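Local atomic coordinates of ribulose-1,5-bisphosphate carboxylase/oxygenase large subunit (Rhodopseudomonas palustris, PDB entry 3QFW), a protein that is a Rubisco-like protein of the RuBisCO large-chain family, probably magnesium-binding, whose own reaction may differ from the ribulose-bisphosphate carboxylation of true Rubisco. Residues Ala76-Gly81 against Thr110-Pro115; Thr281-Tyr286 against Pro316-Gly321. One frame throughout, in Å; residues are numbered along the deposited sequence.

Contact 1: Ala76-Gly81 against Thr110-Pro115; sequences APAEPG and TAFGGP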
loop_
_atom_site.group_PDB
_atom_site.type_symbol
_atom_site.label_atom_id
_atom_site.label_comp_id
_atom_site.label_asym_id
_atom_site.label_seq_id
_atom_site.Cartn_x
_atom_site.Cartn_y
_atom_site.Cartn_z
ATOM N N ALA B 76 -5.172 -15.697 9.143
ATOM C CA ALA B 76 -5.378 -14.961 7.899
ATOM C C ALA B 76 -6.433 -15.576 6.974
ATOM O O ALA B 76 -6.120 -16.431 6.129
ATOM C CB ALA B 76 -4.050 -14.780 7.178
ATOM N N PRO B 77 -7.687 -15.121 7.112
ATOM C CA PRO B 77 -8.797 -15.553 6.263
ATOM C C PRO B 77 -8.521 -15.158 4.815
ATOM O O PRO B 77 -7.624 -14.349 4.571
ATOM C CB PRO B 77 -9.994 -14.749 6.803
ATOM C CG PRO B 77 -9.550 -14.163 8.082
ATOM C CD PRO B 77 -8.074 -13.992 7.969
ATOM N N ALA B 78 -9.265 -15.723 3.869
ATOM C CA ALA B 78 -9.085 -15.382 2.458
ATOM C C ALA B 78 -9.611 -13.975 2.186
ATOM O O ALA B 78 -10.647 -13.783 1.538
ATOM C CB ALA B 78 -9.763 -16.416 1.547
ATOM N N GLU B 79 -8.861 -13.000 2.689
ATOM C CA GLU B 79 -9.222 -11.585 2.656
ATOM C C GLU B 79 -7.921 -10.836 2.337
ATOM O O GLU B 79 -7.008 -10.813 3.156
ATOM C CB GLU B 79 -9.768 -11.199 4.034
ATOM C CG GLU B 79 -10.627 -9.952 4.061
ATOM C CD GLU B 79 -9.836 -8.708 3.734
ATOM O OE1 GLU B 79 -9.004 -8.299 4.577
ATOM O OE2 GLU B 79 -10.039 -8.156 2.629
ATOM N N PRO B 80 -7.816 -10.270 1.122
ATOM C CA PRO B 80 -6.514 -9.862 0.570
ATOM C C PRO B 80 -5.705 -8.985 1.517
ATOM O O PRO B 80 -4.541 -9.282 1.796
ATOM C CB PRO B 80 -6.896 -9.094 -0.697
ATOM C CG PRO B 80 -8.188 -9.692 -1.112
ATOM C CD PRO B 80 -8.913 -10.007 0.176
ATOM N N GLY B 81 -6.323 -7.922 2.013
ATOM C CA GLY B 81 -5.665 -7.026 2.954
ATOM C C GLY B 81 -5.146 -7.738 4.195
ATOM O O GLY B 81 -3.991 -7.566 4.587
ATOM N N THR B 110 -9.011 -21.188 -4.331
ATOM C CA THR B 110 -10.390 -21.331 -4.795
ATOM C C THR B 110 -11.208 -20.122 -4.363
ATOM O O THR B 110 -12.041 -19.612 -5.114
ATOM C CB THR B 110 -11.056 -22.619 -4.273
ATOM O OG1 THR B 110 -10.216 -23.744 -4.550
ATOM C CG2 THR B 110 -12.399 -22.832 -4.950
ATOM N N ALA B 111 -10.950 -19.669 -3.145
ATOM C CA ALA B 111 -11.645 -18.517 -2.585
ATOM C C ALA B 111 -11.366 -17.250 -3.389
ATOM O O ALA B 111 -12.289 -16.530 -3.758
ATOM C CB ALA B 111 -11.256 -18.326 -1.140
ATOM N N PHE B 112 -10.092 -16.980 -3.660
ATOM C CA PHE B 112 -9.719 -15.783 -4.418
ATOM C C PHE B 112 -10.085 -15.893 -5.908
ATOM O O PHE B 112 -10.556 -14.927 -6.510
ATOM C CB PHE B 112 -8.228 -15.443 -4.231
ATOM C CG PHE B 112 -7.863 -14.995 -2.828
ATOM C CD1 PHE B 112 -8.509 -13.916 -2.232
ATOM C CD2 PHE B 112 -6.855 -15.635 -2.124
ATOM C CE1 PHE B 112 -8.166 -13.488 -0.936
ATOM C CE2 PHE B 112 -6.500 -15.217 -0.824
ATOM C CZ PHE B 112 -7.162 -14.138 -0.238
ATOM N N GLY B 113 -9.864 -17.064 -6.506
ATOM C CA GLY B 113 -10.367 -17.346 -7.849
ATOM C C GLY B 113 -9.521 -16.928 -9.045
ATOM O O GLY B 113 -9.800 -17.316 -10.176
ATOM N N GLY B 114 -8.487 -16.132 -8.809
ATOM C CA GLY B 114 -7.574 -15.752 -9.870
ATOM C C GLY B 114 -8.202 -15.000 -11.026
ATOM O O GLY B 114 -9.301 -14.461 -10.910
ATOM N N PRO B 115 -7.493 -14.947 -12.162
ATOM C CA PRO B 115 -7.960 -14.142 -13.291
ATOM C C PRO B 115 -9.268 -14.669 -13.850
ATOM O O PRO B 115 -9.393 -15.882 -14.083
ATOM C CB PRO B 115 -6.837 -14.299 -14.323
ATOM C CG PRO B 115 -5.634 -14.646 -13.510
ATOM C CD PRO B 115 -6.154 -15.507 -12.401
#
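Ala78 is the first residue of 76-81 to meet the other segment: its CB touches CB of Ala111 at 3.6 Å and also lies over one face of the Phe112 ring, displaced toward the rim. That methyl sits 4.2 Å from the ring centroid, a CH-pi contact. The backbone comes in still closer, with Ala78 C 3.4 Å from CZ of Phe112. An inverse gamma turn centred on Ala78 bends the chain here, closed by Glu79 N bonding to Pro77 O. Glu79 is the N-cap of helix 80-88: its OE1 accepts from the backbone N of Gln82, while OE2 is bonded to Ser237 OG. Helix 106-112 ends facing this helix start, and Gly113 follows it with positive phi. Both helices precede the strands of the TIM barrel in this Rubisco-type chain. Pro80, in the first turn of its helix, brings CD to 3.7 Å from CE1 of Phe112, at the ring edge. CG of Phe112, anti to its carbonyl carbon (chi1 -68°), turns from CB toward 76-81, and the ring beyond it reaches Ala78 and Pro80. The ring also makes edge-to-face contacts with Phe276 and His240, while Leu83 and Leu275 touch the side chain.

Contact 2: Thr281-Tyr286 against Pro316-Gly321; sequences TVFPNY and PTPAGG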
loop_
_atom_site.group_PDB
_atom_site.type_symbol
_atom_site.label_atom_id
_atom_site.label_comp_id
_atom_site.label_asym_id
_atom_site.label_seq_id
_atom_site.Cartn_x
_atom_site.Cartn_y
_atom_site.Cartn_z
ATOM N N THR B 281 -0.435 -8.172 -16.020
ATOM C CA THR B 281 0.283 -7.503 -14.954
ATOM C C THR B 281 1.519 -6.778 -15.491
ATOM O O THR B 281 2.418 -7.389 -16.094
ATOM C CB THR B 281 0.590 -8.473 -13.778
ATOM O OG1 THR B 281 1.203 -7.750 -12.713
ATOM C CG2 THR B 281 1.514 -9.627 -14.213
ATOM N N VAL B 282 1.523 -5.459 -15.296
ATOM C CA VAL B 282 2.577 -4.590 -15.802
ATOM C C VAL B 282 3.758 -4.580 -14.828
ATOM O O VAL B 282 3.572 -4.570 -13.622
ATOM C CB VAL B 282 2.050 -3.146 -15.998
ATOM C CG1 VAL B 282 3.161 -2.202 -16.457
ATOM C CG2 VAL B 282 0.871 -3.130 -16.966
ATOM N N PHE B 283 4.973 -4.601 -15.367
ATOM C CA PHE B 283 6.191 -4.544 -14.559
ATOM C C PHE B 283 7.331 -4.021 -15.418
ATOM O O PHE B 283 7.338 -4.214 -16.649
ATOM C CB PHE B 283 6.555 -5.923 -13.999
ATOM C CG PHE B 283 6.879 -6.954 -15.062
ATOM C CD1 PHE B 283 8.193 -7.282 -15.355
ATOM C CD2 PHE B 283 5.863 -7.600 -15.739
ATOM C CE1 PHE B 283 8.489 -8.244 -16.321
ATOM C CE2 PHE B 283 6.147 -8.562 -16.717
ATOM C CZ PHE B 283 7.461 -8.875 -17.004
ATOM N N PRO B 284 8.294 -3.353 -14.781
ATOM C CA PRO B 284 9.440 -2.812 -15.513
ATOM C C PRO B 284 10.360 -3.934 -15.969
ATOM O O PRO B 284 10.777 -4.776 -15.169
ATOM C CB PRO B 284 10.122 -1.899 -14.481
ATOM C CG PRO B 284 9.667 -2.408 -13.151
ATOM C CD PRO B 284 8.292 -2.957 -13.355
ATOM N N ASN B 285 10.641 -3.955 -17.270
ATOM C CA ASN B 285 11.487 -4.976 -17.871
ATOM C C ASN B 285 12.902 -4.795 -17.346
ATOM O O ASN B 285 13.252 -3.715 -16.862
ATOM C CB ASN B 285 11.460 -4.811 -19.400
ATOM C CG ASN B 285 12.114 -5.969 -20.138
ATOM O OD1 ASN B 285 11.763 -7.132 -19.944
ATOM N ND2 ASN B 285 13.073 -5.645 -20.995
ATOM N N TYR B 286 13.713 -5.846 -17.406
ATOM C CA TYR B 286 15.123 -5.693 -17.089
ATOM C C TYR B 286 15.704 -4.741 -18.123
ATOM O O TYR B 286 15.164 -4.614 -19.219
ATOM C CB TYR B 286 15.842 -7.038 -17.141
ATOM C CG TYR B 286 15.803 -7.682 -18.503
ATOM C CD1 TYR B 286 14.707 -8.433 -18.899
ATOM C CD2 TYR B 286 16.863 -7.543 -19.390
ATOM C CE1 TYR B 286 14.661 -9.026 -20.141
ATOM C CE2 TYR B 286 16.831 -8.137 -20.640
ATOM C CZ TYR B 286 15.724 -8.876 -21.009
ATOM O OH TYR B 286 15.675 -9.475 -22.248
ATOM N N PRO B 316 2.061 -11.662 -18.432
ATOM C CA PRO B 316 3.095 -10.725 -17.989
ATOM C C PRO B 316 3.224 -9.611 -19.012
ATOM O O PRO B 316 3.279 -9.878 -20.216
ATOM C CB PRO B 316 4.373 -11.568 -17.966
ATOM C CG PRO B 316 3.948 -12.990 -18.242
ATOM C CD PRO B 316 2.617 -12.938 -18.915
ATOM N N THR B 317 3.259 -8.370 -18.548
ATOM C CA THR B 317 3.275 -7.240 -19.456
ATOM C C THR B 317 4.448 -6.316 -19.172
ATOM O O THR B 317 4.302 -5.312 -18.458
ATOM C CB THR B 317 1.952 -6.481 -19.367
ATOM O OG1 THR B 317 0.873 -7.394 -19.593
ATOM C CG2 THR B 317 1.902 -5.348 -20.372
ATOM N N PRO B 318 5.624 -6.646 -19.728
ATOM C CA PRO B 318 6.861 -5.904 -19.454
ATOM C C PRO B 318 6.817 -4.520 -20.066
ATOM O O PRO B 318 6.236 -4.336 -21.139
ATOM C CB PRO B 318 7.945 -6.722 -20.181
ATOM C CG PRO B 318 7.316 -7.960 -20.606
ATOM C CD PRO B 318 5.847 -7.766 -20.657
ATOM N N ALA B 319 7.470 -3.577 -19.401
ATOM C CA ALA B 319 7.511 -2.190 -19.842
ATOM C C ALA B 319 8.903 -1.610 -19.622
ATOM O O ALA B 319 9.600 -1.966 -18.676
ATOM C CB ALA B 319 6.473 -1.366 -19.116
ATOM N N GLY B 320 9.308 -0.722 -20.522
ATOM C CA GLY B 320 10.625 -0.116 -20.467
ATOM C C GLY B 320 10.970 0.432 -21.836
ATOM O O GLY B 320 10.074 0.657 -22.649
ATOM N N GLY B 321 12.257 0.641 -22.095
ATOM C CA GLY B 321 12.700 1.173 -23.370
ATOM C C GLY B 321 12.530 0.175 -24.502
ATOM O O GLY B 321 13.488 -0.146 -25.212
#
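Thr281 O opens the pairing by accepting the N-H of Thr317 at 2.8 Å, the first of four backbone hydrogen bonds between two parallel strands. Thr317 O in turn accepts the N-H of Phe283, at a longer 3.2 Å and with the donor above the carbonyl plane; the same oxygen receives a CA-H...O contact from Val282. Phe283 O then accepts from Ala319 N, and Ala319 O takes the N-H of Asn285 at 2.6 Å in a nearly straight bond (174°). Pro284, Pro316 and Pro318 fall at positions whose N is not used across this pair, so their lack of an N-H costs it nothing; Pro318 CA also makes a CA-H...O contact with Phe283 O at 3.3 Å, and Pro284 CA a like one with Ala319 O.

On one face of the sheet the Phe283 ring leans across to the neighbouring strand, its CG set between backbone N and carbonyl carbon (chi1 63°). Pro318 CA lies over a ring face, 4.0 Å from the centroid; CZ meets Pro318 CG, and CE2 reaches CB of Pro316 at the ring edge. Val282 and Thr317 share the other face.

The polar side chains find partners beyond the pair: Thr281 OG1 bonds to Leu269 O, Asn285 OD1 to Tyr334 OH, and Thr317 OG1 to Ile315 O.

These are adjacent strands of the TIM barrel, joined through helix 294-305 in a beta-alpha-beta crossover. That helix covers Phe283 through Leu300 and meets Pro316 through Arg305, Tyr334 of helix 327-334 packs on Phe283 and Pro318, and the backbone bonding continues on either side, from Val282 to Ala253 of strand 250-253 and from Pro316 O and Pro318 O to Met339 and Leu341 of strand 339-341.

Contact 1 closes before contact 2 opens along the chain. Their centres stand 25 Å apart and their nearest atoms about 9 Å, so neither touches the other. Contact 1 joins two helix ends by apolar packing in the part of the chain before the barrel strands; contact 2 is backbone pairing between two adjacent strands of the barrel wall. Helix 265-276 touches both: its C-terminal end packs on Phe112 and Pro80 of contact 1, and its Leu269 O bonds to Thr281 OG1 of contact 2. Contact 2 reaches the C-terminal ends of its strands, the side where TIM-barrel enzymes generally hold their active sites. Both contacts also touch the second subunit, through Pro77, Glu79 and Pro284.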